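Local coordinates for oxidoreductase protein (PDB 5UI9), which probably oxidises or reduces a small hydroxy acid or related polyol with NAD as cofactor, as an enzyme of the GFO/IDH/MocA family, at residues H22-K25 and D26-G29; I73-T76 and V77-R81; E177-G180 and I181-D185; A284-P287 and W288-I291. All blocks are in the same frame, centred on the assembly; numbering follows the deposited sequence.

Interaction 1: H22-K25 and D26-G29; sequences HAWK and DVKG. With MG (magnesium ion), chain E.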
loop_
_atom_site.group_PDB
_atom_site.type_symbol
_atom_site.label_atom_id
_atom_site.label_comp_id
_atom_site.label_asym_id
_atom_site.label_seq_id
_atom_site.Cartn_x
_atom_site.Cartn_y
_atom_site.Cartn_z
ATOM N N HIS A 22 -13.978 32.647 -7.180
ATOM C CA HIS A 22 -15.268 32.354 -6.536
ATOM C C HIS A 22 -15.100 32.350 -5.024
ATOM O O HIS A 22 -15.864 32.999 -4.306
ATOM C CB HIS A 22 -15.839 30.993 -6.957
ATOM C CG HIS A 22 -16.503 30.984 -8.300
ATOM N ND1 HIS A 22 -17.597 31.768 -8.594
ATOM C CD2 HIS A 22 -16.268 30.241 -9.408
ATOM C CE1 HIS A 22 -17.985 31.534 -9.835
ATOM N NE2 HIS A 22 -17.195 30.611 -10.351
ATOM N N ALA A 23 -14.086 31.626 -4.551
ATOM C CA ALA A 23 -13.834 31.505 -3.111
ATOM C C ALA A 23 -13.522 32.845 -2.433
ATOM O O ALA A 23 -13.979 33.087 -1.318
ATOM C CB ALA A 23 -12.717 30.509 -2.845
ATOM N N TRP A 24 -12.757 33.707 -3.099
ATOM C CA TRP A 24 -12.443 35.030 -2.530
ATOM C C TRP A 24 -13.693 35.877 -2.279
ATOM O O TRP A 24 -13.729 36.654 -1.326
ATOM C CB TRP A 24 -11.452 35.813 -3.400
ATOM C CG TRP A 24 -10.035 35.356 -3.279
ATOM C CD1 TRP A 24 -9.232 34.931 -4.290
ATOM C CD2 TRP A 24 -9.241 35.300 -2.089
ATOM N NE1 TRP A 24 -7.995 34.598 -3.808
ATOM C CE2 TRP A 24 -7.974 34.815 -2.458
ATOM C CE3 TRP A 24 -9.483 35.598 -0.744
ATOM C CZ2 TRP A 24 -6.952 34.618 -1.535
ATOM C CZ3 TRP A 24 -8.468 35.406 0.170
ATOM C CH2 TRP A 24 -7.217 34.923 -0.226
ATOM N N LYS A 25 -14.704 35.725 -3.130
ATOM C CA LYS A 25 -15.994 36.386 -2.928
ATOM C C LYS A 25 -16.643 35.893 -1.627
ATOM O O LYS A 25 -17.039 36.710 -0.798
ATOM C CB LYS A 25 -16.894 36.180 -4.161
ATOM C CG LYS A 25 -18.281 36.815 -4.086
ATOM C CD LYS A 25 -18.649 37.611 -5.342
ATOM C CE LYS A 25 -18.540 36.823 -6.649
ATOM N NZ LYS A 25 -19.308 35.553 -6.624
ATOM N N ASP A 26 -16.694 34.572 -1.441
ATOM C CA ASP A 26 -17.201 33.953 -0.199
ATOM C C ASP A 26 -16.360 34.238 1.052
ATOM O O ASP A 26 -16.888 34.191 2.149
ATOM C CB ASP A 26 -17.299 32.420 -0.333
ATOM C CG ASP A 26 -18.436 31.956 -1.240
ATOM O OD1 ASP A 26 -19.312 32.760 -1.628
ATOM O OD2 ASP A 26 -18.446 30.744 -1.562
ATOM N N VAL A 27 -15.057 34.471 0.908
ATOM C CA VAL A 27 -14.200 34.738 2.073
ATOM C C VAL A 27 -14.680 36.003 2.784
ATOM O O VAL A 27 -14.922 37.023 2.138
ATOM C CB VAL A 27 -12.702 34.905 1.686
ATOM C CG1 VAL A 27 -11.890 35.522 2.830
ATOM C CG2 VAL A 27 -12.092 33.568 1.259
ATOM N N LYS A 28 -14.794 35.917 4.104
ATOM C CA LYS A 28 -15.088 37.075 4.941
ATOM C C LYS A 28 -13.803 37.748 5.430
ATOM O O LYS A 28 -12.931 37.101 6.017
ATOM C CB LYS A 28 -15.997 36.679 6.114
ATOM C CG LYS A 28 -17.466 36.630 5.705
ATOM C CD LYS A 28 -18.296 35.666 6.541
ATOM C CE LYS A 28 -19.733 35.606 6.037
ATOM N NZ LYS A 28 -20.319 34.255 6.247
ATOM N N GLY A 29 -13.710 39.055 5.175
ATOM C CA GLY A 29 -12.552 39.863 5.539
ATOM C C GLY A 29 -11.575 40.105 4.400
ATOM O O GLY A 29 -10.522 40.711 4.617
HETATM MG MG MG E . -14.826 38.171 0.098
HETATM O O HOH W 1 -16.282 39.752 1.003
#
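The indole of W24 is met obliquely by V27: methyl CG2 comes up to CE3 at 3.9 Å, with the two side chains lying side by side and pointing the same way. F70 meets the indole with the ring planes at about 45°, and W24 NE1 is hydrogen-bonded to D72. H22, two residues earlier, has its imidazole stacked on W283 and edge-to-face with F50; the same W283 gives its indole N-H to OD2 of D26. V27 reaches W24 through its first torsion (chi1 166°), which turns CG1 anti to the backbone N and leaves CG2 on the helix side, where it also rests 3.2 Å from A23 O.

All this happens where helix 17-26 ends. This is the first helix of the Rossmann domain, and the loop after it leads into strand 30-36, completing a beta-alpha-beta unit. The last regular turn is held by V27 N, which donates to A23 O at 2.8 Å; the bond from D26 N to H22 O is weak at 3.4 Å. V27 then leaves helical backbone angles, and its carbonyl turns toward the metal.

Magnesium sits just past the helix end, bound by W24 O at 2.4 Å and V27 O at 2.3 Å. These two carbonyls subtend about 103° at the ion. Water 1 at 2.3 Å and the carbonyl O of A30 are further ligands, so the protein presents only backbone oxygens to the metal, at distances a little long for magnesium.

Interaction 2: I73-T76 and V77-R81; sequences IATT and VQSHR. With NAD (nicotinamide-adenine-dinucleotide), chain C.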
loop_
_atom_site.group_PDB
_atom_site.type_symbol
_atom_site.label_atom_id
_atom_site.label_comp_id
_atom_site.label_asym_id
_atom_site.label_seq_id
_atom_site.Cartn_x
_atom_site.Cartn_y
_atom_site.Cartn_z
ATOM N N ILE A 73 -0.949 34.141 -6.187
ATOM C CA ILE A 73 -0.266 33.690 -7.397
ATOM C C ILE A 73 -0.832 32.328 -7.808
ATOM O O ILE A 73 -0.556 31.308 -7.160
ATOM C CB ILE A 73 1.260 33.630 -7.168
ATOM C CG1 ILE A 73 1.797 35.032 -6.819
ATOM C CG2 ILE A 73 1.974 33.085 -8.398
ATOM C CD1 ILE A 73 3.073 35.025 -6.003
ATOM N N ALA A 74 -1.640 32.334 -8.871
ATOM C CA ALA A 74 -2.249 31.121 -9.430
ATOM C C ALA A 74 -1.729 30.771 -10.829
ATOM O O ALA A 74 -2.425 30.106 -11.613
ATOM C CB ALA A 74 -3.759 31.273 -9.452
ATOM N N THR A 75 -0.508 31.198 -11.143
ATOM C CA THR A 75 0.125 30.832 -12.408
ATOM C C THR A 75 0.695 29.420 -12.306
ATOM O O THR A 75 0.740 28.836 -11.226
ATOM C CB THR A 75 1.284 31.781 -12.784
ATOM O OG1 THR A 75 2.333 31.680 -11.815
ATOM C CG2 THR A 75 0.809 33.221 -12.875
ATOM N N THR A 76 1.154 28.891 -13.437
ATOM C CA THR A 76 1.928 27.649 -13.443
ATOM C C THR A 76 3.311 27.903 -12.825
ATOM O O THR A 76 3.710 29.052 -12.625
ATOM C CB THR A 76 2.047 27.057 -14.861
ATOM O OG1 THR A 76 2.575 28.038 -15.762
ATOM C CG2 THR A 76 0.677 26.601 -15.354
ATOM N N VAL A 77 4.025 26.818 -12.530
ATOM C CA VAL A 77 5.265 26.858 -11.738
ATOM C C VAL A 77 6.404 27.751 -12.276
ATOM O O VAL A 77 7.186 28.284 -11.490
ATOM C CB VAL A 77 5.796 25.419 -11.492
ATOM C CG1 VAL A 77 6.357 24.807 -12.775
ATOM C CG2 VAL A 77 6.817 25.394 -10.359
ATOM N N GLN A 78 6.479 27.908 -13.597
ATOM C CA GLN A 78 7.559 28.639 -14.270
ATOM C C GLN A 78 7.778 30.046 -13.685
ATOM O O GLN A 78 8.914 30.484 -13.488
ATOM C CB GLN A 78 7.283 28.751 -15.788
ATOM C CG GLN A 78 7.375 27.440 -16.584
ATOM C CD GLN A 78 6.080 26.601 -16.609
ATOM O OE1 GLN A 78 5.151 26.816 -15.817
ATOM N NE2 GLN A 78 6.029 25.624 -17.519
ATOM N N SER A 79 6.684 30.738 -13.398
ATOM C CA SER A 79 6.753 32.117 -12.915
ATOM C C SER A 79 6.628 32.295 -11.387
ATOM O O SER A 79 6.620 33.425 -10.912
ATOM C CB SER A 79 5.688 32.937 -13.636
ATOM O OG SER A 79 4.399 32.477 -13.295
ATOM N N HIS A 80 6.559 31.208 -10.615
ATOM C CA HIS A 80 6.357 31.321 -9.160
ATOM C C HIS A 80 7.489 32.058 -8.443
ATOM O O HIS A 80 7.220 32.958 -7.634
ATOM C CB HIS A 80 6.167 29.957 -8.493
ATOM C CG HIS A 80 4.853 29.311 -8.789
ATOM N ND1 HIS A 80 4.523 28.057 -8.321
ATOM C CD2 HIS A 80 3.797 29.729 -9.526
ATOM C CE1 HIS A 80 3.313 27.738 -8.749
ATOM N NE2 HIS A 80 2.851 28.734 -9.482
ATOM N N ARG A 81 8.737 31.677 -8.732
ATOM C CA ARG A 81 9.889 32.246 -8.032
ATOM C C ARG A 81 9.961 33.752 -8.235
ATOM O O ARG A 81 10.117 34.495 -7.267
ATOM C CB ARG A 81 11.222 31.593 -8.434
ATOM C CG ARG A 81 12.413 32.299 -7.785
ATOM C CD ARG A 81 13.685 31.479 -7.716
ATOM N NE ARG A 81 14.743 32.266 -7.073
ATOM C CZ ARG A 81 15.966 31.824 -6.783
ATOM N NH1 ARG A 81 16.339 30.578 -7.073
ATOM N NH2 ARG A 81 16.835 32.644 -6.199
HETATM P PA NAD C . -3.444 27.523 -16.540
HETATM O O1A NAD C . -2.370 27.422 -17.602
HETATM O O2A NAD C . -4.871 27.187 -16.875
HETATM O O5B NAD C . -3.414 29.003 -15.935
HETATM C C5B NAD C . -2.215 29.746 -15.762
HETATM C C4B NAD C . -2.514 31.182 -16.163
HETATM O O4B NAD C . -1.445 32.014 -15.726
HETATM C C3B NAD C . -2.627 31.358 -17.670
HETATM O O3B NAD C . -3.842 32.057 -17.976
HETATM C C2B NAD C . -1.391 32.147 -18.074
HETATM O O2B NAD C . -1.666 33.056 -19.140
HETATM C C1B NAD C . -1.036 32.875 -16.789
HETATM N N9A NAD C . 0.389 33.204 -16.554
HETATM C C8A NAD C . 1.454 32.382 -16.633
HETATM N N7A NAD C . 2.589 33.053 -16.304
HETATM C C5A NAD C . 2.250 34.319 -15.993
HETATM C C6A NAD C . 2.946 35.560 -15.560
HETATM N N6A NAD C . 4.285 35.592 -15.384
HETATM N N1A NAD C . 2.194 36.664 -15.340
HETATM C C2A NAD C . 0.855 36.675 -15.508
HETATM N N3A NAD C . 0.165 35.586 -15.898
HETATM C C4A NAD C . 0.793 34.406 -16.149
HETATM O O3 NAD C . -2.973 26.652 -15.275
HETATM P PN NAD C . -3.987 26.030 -14.183
HETATM O O1N NAD C . -4.519 24.704 -14.669
HETATM O O2N NAD C . -4.961 27.093 -13.742
HETATM O O5D NAD C . -2.934 25.716 -13.023
HETATM C C5D NAD C . -2.215 26.780 -12.413
HETATM C C4D NAD C . -1.568 26.248 -11.149
HETATM O O4D NAD C . -2.598 25.783 -10.271
HETATM C C3D NAD C . -0.636 25.078 -11.428
HETATM O O3D NAD C . 0.609 25.273 -10.750
HETATM C C2D NAD C . -1.378 23.862 -10.899
HETATM O O2D NAD C . -0.512 22.878 -10.331
HETATM C C1D NAD C . -2.293 24.460 -9.833
HETATM N N1N NAD C . -3.532 23.712 -9.554
HETATM C C2N NAD C . -3.847 23.520 -8.261
HETATM C C3N NAD C . -4.988 22.835 -7.870
HETATM C C7N NAD C . -5.257 22.668 -6.400
HETATM O O7N NAD C . -4.928 23.565 -5.627
HETATM N N7N NAD C . -5.848 21.559 -5.947
HETATM C C4N NAD C . -5.831 22.330 -8.861
HETATM C C5N NAD C . -5.502 22.537 -10.202
HETATM C C6N NAD C . -4.344 23.243 -10.530
#
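T75 O takes the N-H of H80 NE2 at 2.7 Å, in a fairly straight bond (160°) that arrives at the edge of the imidazole, close to the ring plane. Seen from the carbonyl, the donor stands well above its plane. The bond ties the loop leaving strand 70-73 of the Rossmann fold to the first turn of helix 80-89, and this loop is part of the NAD pocket. On the far side of the ring H80 ND1 is hydrogen-bonded to F100 O, so two carbonyls fix its rotation and would favour the doubly protonated form. V77 CA lies over the centre of one ring face, 3.6 Å from the plane.

A second link is made by hydroxyls: T75 OG1 and S79 OG are 2.7 Å apart, though T76 O also lies within reach of the T75 proton. T76 OG1 donates to Q78 OE1 at 2.9 Å, the glutamine chain bending at chi2 (86°) to bring its amide back.

The cofactor runs along the outer side of this turn. T75 CG2 packs 3.5 Å from C4A of the adenine, T76 CG2 faces the pyrophosphate, and S79 CB lies 3.5 Å from N6A of NAD.

Interaction 3: E177-G180 and I181-D185; sequences EDLG and IHTLD. With 8A1 ((2S)-2,3-dihydroxy-2-methylpropanoic acid), chain D.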
loop_
_atom_site.group_PDB
_atom_site.type_symbol
_atom_site.label_atom_id
_atom_site.label_comp_id
_atom_site.label_asym_id
_atom_site.label_seq_id
_atom_site.Cartn_x
_atom_site.Cartn_y
_atom_site.Cartn_z
ATOM N N GLU A 177 4.965 15.499 -8.943
ATOM C CA GLU A 177 4.939 16.963 -8.940
ATOM C C GLU A 177 3.517 17.543 -8.906
ATOM O O GLU A 177 3.266 18.514 -8.207
ATOM C CB GLU A 177 5.674 17.497 -10.177
ATOM C CG GLU A 177 5.773 19.014 -10.258
ATOM C CD GLU A 177 6.440 19.520 -11.530
ATOM O OE1 GLU A 177 6.482 20.756 -11.702
ATOM O OE2 GLU A 177 6.913 18.705 -12.357
ATOM N N ASP A 178 2.600 16.957 -9.665
ATOM C CA ASP A 178 1.250 17.500 -9.780
ATOM C C ASP A 178 0.333 17.090 -8.626
ATOM O O ASP A 178 -0.401 17.919 -8.078
ATOM C CB ASP A 178 0.603 17.059 -11.092
ATOM C CG ASP A 178 -0.849 17.495 -11.193
ATOM O OD1 ASP A 178 -1.115 18.700 -10.979
ATOM O OD2 ASP A 178 -1.716 16.635 -11.466
ATOM N N LEU A 179 0.362 15.802 -8.291
ATOM C CA LEU A 179 -0.650 15.192 -7.431
ATOM C C LEU A 179 -0.046 14.577 -6.175
ATOM O O LEU A 179 -0.561 14.798 -5.068
ATOM C CB LEU A 179 -1.434 14.164 -8.255
ATOM C CG LEU A 179 -2.533 13.312 -7.617
ATOM C CD1 LEU A 179 -1.964 12.111 -6.876
ATOM C CD2 LEU A 179 -3.455 14.136 -6.726
ATOM N N GLY A 180 1.034 13.805 -6.341
ATOM C CA GLY A 180 1.788 13.233 -5.221
ATOM C C GLY A 180 2.200 14.270 -4.193
ATOM O O GLY A 180 2.246 13.986 -2.996
ATOM N N ILE A 181 2.501 15.474 -4.670
ATOM C CA ILE A 181 2.776 16.615 -3.809
ATOM C C ILE A 181 1.671 16.815 -2.753
ATOM O O ILE A 181 1.975 17.083 -1.595
ATOM C CB ILE A 181 3.022 17.884 -4.667
ATOM C CG1 ILE A 181 3.720 18.980 -3.861
ATOM C CG2 ILE A 181 1.736 18.406 -5.300
ATOM C CD1 ILE A 181 4.423 19.985 -4.752
ATOM N N HIS A 182 0.408 16.640 -3.148
ATOM C CA HIS A 182 -0.715 16.679 -2.216
ATOM C C HIS A 182 -0.709 15.486 -1.271
ATOM O O HIS A 182 -0.870 15.648 -0.061
ATOM C CB HIS A 182 -2.070 16.651 -2.938
ATOM C CG HIS A 182 -2.339 17.830 -3.820
ATOM N ND1 HIS A 182 -2.374 19.127 -3.348
ATOM C CD2 HIS A 182 -2.654 17.897 -5.134
ATOM C CE1 HIS A 182 -2.673 19.942 -4.344
ATOM N NE2 HIS A 182 -2.839 19.224 -5.440
ATOM N N THR A 183 -0.578 14.284 -1.835
ATOM C CA THR A 183 -0.687 13.053 -1.049
ATOM C C THR A 183 0.440 12.946 -0.013
ATOM O O THR A 183 0.222 12.487 1.110
ATOM C CB THR A 183 -0.663 11.802 -1.954
ATOM O OG1 THR A 183 -1.330 12.078 -3.191
ATOM C CG2 THR A 183 -1.347 10.638 -1.270
ATOM N N LEU A 184 1.639 13.353 -0.420
ATOM C CA LEU A 184 2.794 13.449 0.478
ATOM C C LEU A 184 2.593 14.493 1.579
ATOM O O LEU A 184 3.027 14.291 2.719
ATOM C CB LEU A 184 4.063 13.780 -0.320
ATOM C CG LEU A 184 4.562 12.664 -1.243
ATOM C CD1 LEU A 184 5.558 13.213 -2.256
ATOM C CD2 LEU A 184 5.174 11.524 -0.436
ATOM N N ASP A 185 1.942 15.602 1.237
ATOM C CA ASP A 185 1.606 16.624 2.231
ATOM C C ASP A 185 0.625 16.064 3.255
ATOM O O ASP A 185 0.761 16.337 4.450
ATOM C CB ASP A 185 0.995 17.870 1.585
ATOM C CG ASP A 185 0.870 19.021 2.567
ATOM O OD1 ASP A 185 1.909 19.636 2.883
ATOM O OD2 ASP A 185 -0.256 19.282 3.054
HETATM O OXT 8A1 D . -5.794 19.296 -7.666
HETATM C C 8A1 D . -4.703 19.318 -8.284
HETATM O O 8A1 D . -3.696 19.917 -7.845
HETATM C CA 8A1 D . -4.587 18.588 -9.598
HETATM C CB 8A1 D . -4.021 17.205 -9.276
HETATM O O1 8A1 D . -4.043 16.344 -10.419
HETATM O O2 8A1 D . -3.698 19.300 -10.475
HETATM C C3 8A1 D . -5.953 18.509 -10.280
#
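Between E177-G180 and I181-D185 helix 175-191 runs on without a break, but it opens into a wider pi-type turn at 177-180. The helix belongs to the C-terminal GFO/IDH/MocA domain and gives two side chains to the ligand pocket. Regular bonding is re-established beyond the wide turn: T183 N donates to L179 O at 3.3 Å, within the carbonyl plane, and L184 N to G180 O at 2.7 Å and 170°. H182 N makes a weak hydrogen bond to the same L179 O. E177 O is left without a polar partner in the model, and methyl CG2 of I181 lies against it at 3.3 Å.

L179 crosses H182 at about a right angle; its CD2 comes near the ring's CD2 and packs 4.0 Å from CB of the dihydroxy acid. With CG anti to the amide nitrogen (chi1 175°), the D178 carboxylate is directed at the ligand and takes one hydroxyl on each oxygen: O2 gives its proton to OD1 at 2.7 Å and O1 to OD2 at 2.6 Å. K98 pairs with OD1 of D178 and also bonds the ligand, so a lysine, an aspartate and a histidine converge on the acid beside NAD.

The H182 ring is stacked on F127, and its ND1 is held by E125. From the ring edge, in plane, NE2 donates to carboxylate atom O of the ligand at 2.6 Å, nearly straight at 167°.

Interaction 4: A284-P287 and W288-I291; sequences ASRP and WHNI. With 8A1 ((2S)-2,3-dihydroxy-2-methylpropanoic acid), chain D.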
loop_
_atom_site.group_PDB
_atom_site.type_symbol
_atom_site.label_atom_id
_atom_site.label_comp_id
_atom_site.label_asym_id
_atom_site.label_seq_id
_atom_site.Cartn_x
_atom_site.Cartn_y
_atom_site.Cartn_z
ATOM N N ALA A 284 -19.859 25.467 -6.921
ATOM C CA ALA A 284 -19.084 24.245 -7.119
ATOM C C ALA A 284 -19.706 23.367 -8.207
ATOM O O ALA A 284 -20.875 23.535 -8.563
ATOM C CB ALA A 284 -18.960 23.476 -5.811
ATOM N N SER A 285 -18.902 22.453 -8.738
ATOM C CA SER A 285 -19.314 21.527 -9.798
ATOM C C SER A 285 -18.750 20.156 -9.503
ATOM O O SER A 285 -17.545 20.021 -9.273
ATOM C CB SER A 285 -18.757 21.955 -11.156
ATOM O OG SER A 285 -19.243 23.213 -11.544
ATOM N N ARG A 286 -19.605 19.140 -9.549
ATOM C CA ARG A 286 -19.141 17.755 -9.488
ATOM C C ARG A 286 -18.241 17.501 -10.714
ATOM O O ARG A 286 -18.582 17.959 -11.798
ATOM C CB ARG A 286 -20.327 16.784 -9.477
ATOM C CG ARG A 286 -21.236 16.921 -8.260
ATOM C CD ARG A 286 -22.380 15.920 -8.300
ATOM N NE ARG A 286 -23.212 15.993 -7.095
ATOM C CZ ARG A 286 -22.876 15.517 -5.891
ATOM N NH1 ARG A 286 -21.702 14.920 -5.675
ATOM N NH2 ARG A 286 -23.725 15.644 -4.876
ATOM N N PRO A 287 -17.094 16.826 -10.575
ATOM C CA PRO A 287 -16.607 16.202 -9.345
ATOM C C PRO A 287 -15.540 17.026 -8.585
ATOM O O PRO A 287 -14.822 16.467 -7.767
ATOM C CB PRO A 287 -15.974 14.922 -9.887
ATOM C CG PRO A 287 -15.342 15.376 -11.162
ATOM C CD PRO A 287 -16.244 16.456 -11.721
ATOM N N TRP A 288 -15.433 18.329 -8.846
ATOM C CA TRP A 288 -14.409 19.177 -8.196
ATOM C C TRP A 288 -14.795 19.723 -6.819
ATOM O O TRP A 288 -13.989 20.409 -6.178
ATOM C CB TRP A 288 -14.061 20.357 -9.104
ATOM C CG TRP A 288 -13.347 19.947 -10.326
ATOM C CD1 TRP A 288 -13.899 19.568 -11.514
ATOM C CD2 TRP A 288 -11.933 19.871 -10.493
ATOM N NE1 TRP A 288 -12.908 19.266 -12.416
ATOM C CE2 TRP A 288 -11.691 19.440 -11.813
ATOM C CE3 TRP A 288 -10.842 20.134 -9.653
ATOM C CZ2 TRP A 288 -10.400 19.258 -12.319
ATOM C CZ3 TRP A 288 -9.555 19.955 -10.155
ATOM C CH2 TRP A 288 -9.347 19.518 -11.477
ATOM N N HIS A 289 -16.021 19.446 -6.386
ATOM C CA HIS A 289 -16.605 20.083 -5.204
ATOM C C HIS A 289 -15.810 19.937 -3.901
ATOM O O HIS A 289 -15.736 20.888 -3.125
ATOM C CB HIS A 289 -18.093 19.719 -5.040
ATOM C CG HIS A 289 -18.366 18.263 -4.843
ATOM N ND1 HIS A 289 -18.832 17.757 -3.650
ATOM C CD2 HIS A 289 -18.291 17.210 -5.692
ATOM C CE1 HIS A 289 -19.011 16.453 -3.764
ATOM N NE2 HIS A 289 -18.682 16.095 -4.991
ATOM N N ASN A 290 -15.182 18.783 -3.684
ATOM C CA ASN A 290 -14.343 18.579 -2.502
ATOM C C ASN A 290 -13.149 19.544 -2.496
ATOM O O ASN A 290 -12.872 20.168 -1.475
ATOM C CB ASN A 290 -13.854 17.123 -2.431
ATOM C CG ASN A 290 -13.097 16.801 -1.149
ATOM O OD1 ASN A 290 -13.174 17.521 -0.149
ATOM N ND2 ASN A 290 -12.361 15.698 -1.175
ATOM N N ILE A 291 -12.462 19.654 -3.637
ATOM C CA ILE A 291 -11.326 20.571 -3.797
ATOM C C ILE A 291 -11.806 22.014 -3.673
ATOM O O ILE A 291 -11.177 22.841 -2.996
ATOM C CB ILE A 291 -10.591 20.341 -5.148
ATOM C CG1 ILE A 291 -9.899 18.965 -5.150
ATOM C CG2 ILE A 291 -9.573 21.450 -5.430
ATOM C CD1 ILE A 291 -9.315 18.559 -6.490
HETATM O OXT 8A1 D . -5.794 19.296 -7.666
HETATM C C 8A1 D . -4.703 19.318 -8.284
HETATM O O 8A1 D . -3.696 19.917 -7.845
HETATM C CA 8A1 D . -4.587 18.588 -9.598
HETATM C CB 8A1 D . -4.021 17.205 -9.276
HETATM O O1 8A1 D . -4.043 16.344 -10.419
HETATM O O2 8A1 D . -3.698 19.300 -10.475
HETATM C C3 8A1 D . -5.953 18.509 -10.280
HETATM O O HOH W 2 -15.232 16.391 -5.203
#
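W288 can be followed outward from CB, which lies 3.5 Å from S285 O. CG comes close to the carbonyl carbon of P287, and CD1 meets CD of the proline ring at 3.9 Å, the two side chains running side by side. With CG opposite its own carbonyl carbon (chi1 -68°), the indole then extends away from the turn, and the far end of its six-membered ring reaches the bound acid: CZ3 and CH2 lie 3.9 and 3.7 Å from methyl C3 of the ligand, which is near the ring plane at the edge.

The backbone behind this is a type VI turn. The peptide before P287 is cis, and W288 N closes the turn on S285 O at 2.7 Å, in the carbonyl plane. Water 2 extends the link into the helix: it donates to P287 O at 2.6 Å and accepts from N290 N at 2.8 Å, sitting over one face of the H289 imidazole, toward its rim. A284 CB packs on H289 CB. The extended R286 chain brings NH1 to 3.3 Å from H289 NE2, with planes 72° apart and no hydrogen bond.

F241 meets the W288 indole edge-to-face, Q165 packs on it, and L280 lies against H289. The turn leads from the loop after strand 271-275 into helix 289-308, whose first turn brings I291 to the ligand, CD1 against OXT, and to NAD.

How the interactions relate
Along the chain the four contacts come in series, each local, and none encloses or crosses another. Interactions 1 and 2 both belong to the Rossmann domain: the first closes the turn from helix 17-26 to strand 30-36, the second the turn from strand 70-73 into helix 80-89, their centres about 22 Å apart. Interaction 3 lies within helix 175-191 of the C-terminal domain and touches interaction 2 where V77 packs on E177, linking the two domains. Interaction 4 starts helix 289-308, which runs back to pack on A23, W24 and V27 of interaction 1. Interactions 3 and 4 do not touch, yet both reach the dihydroxy acid.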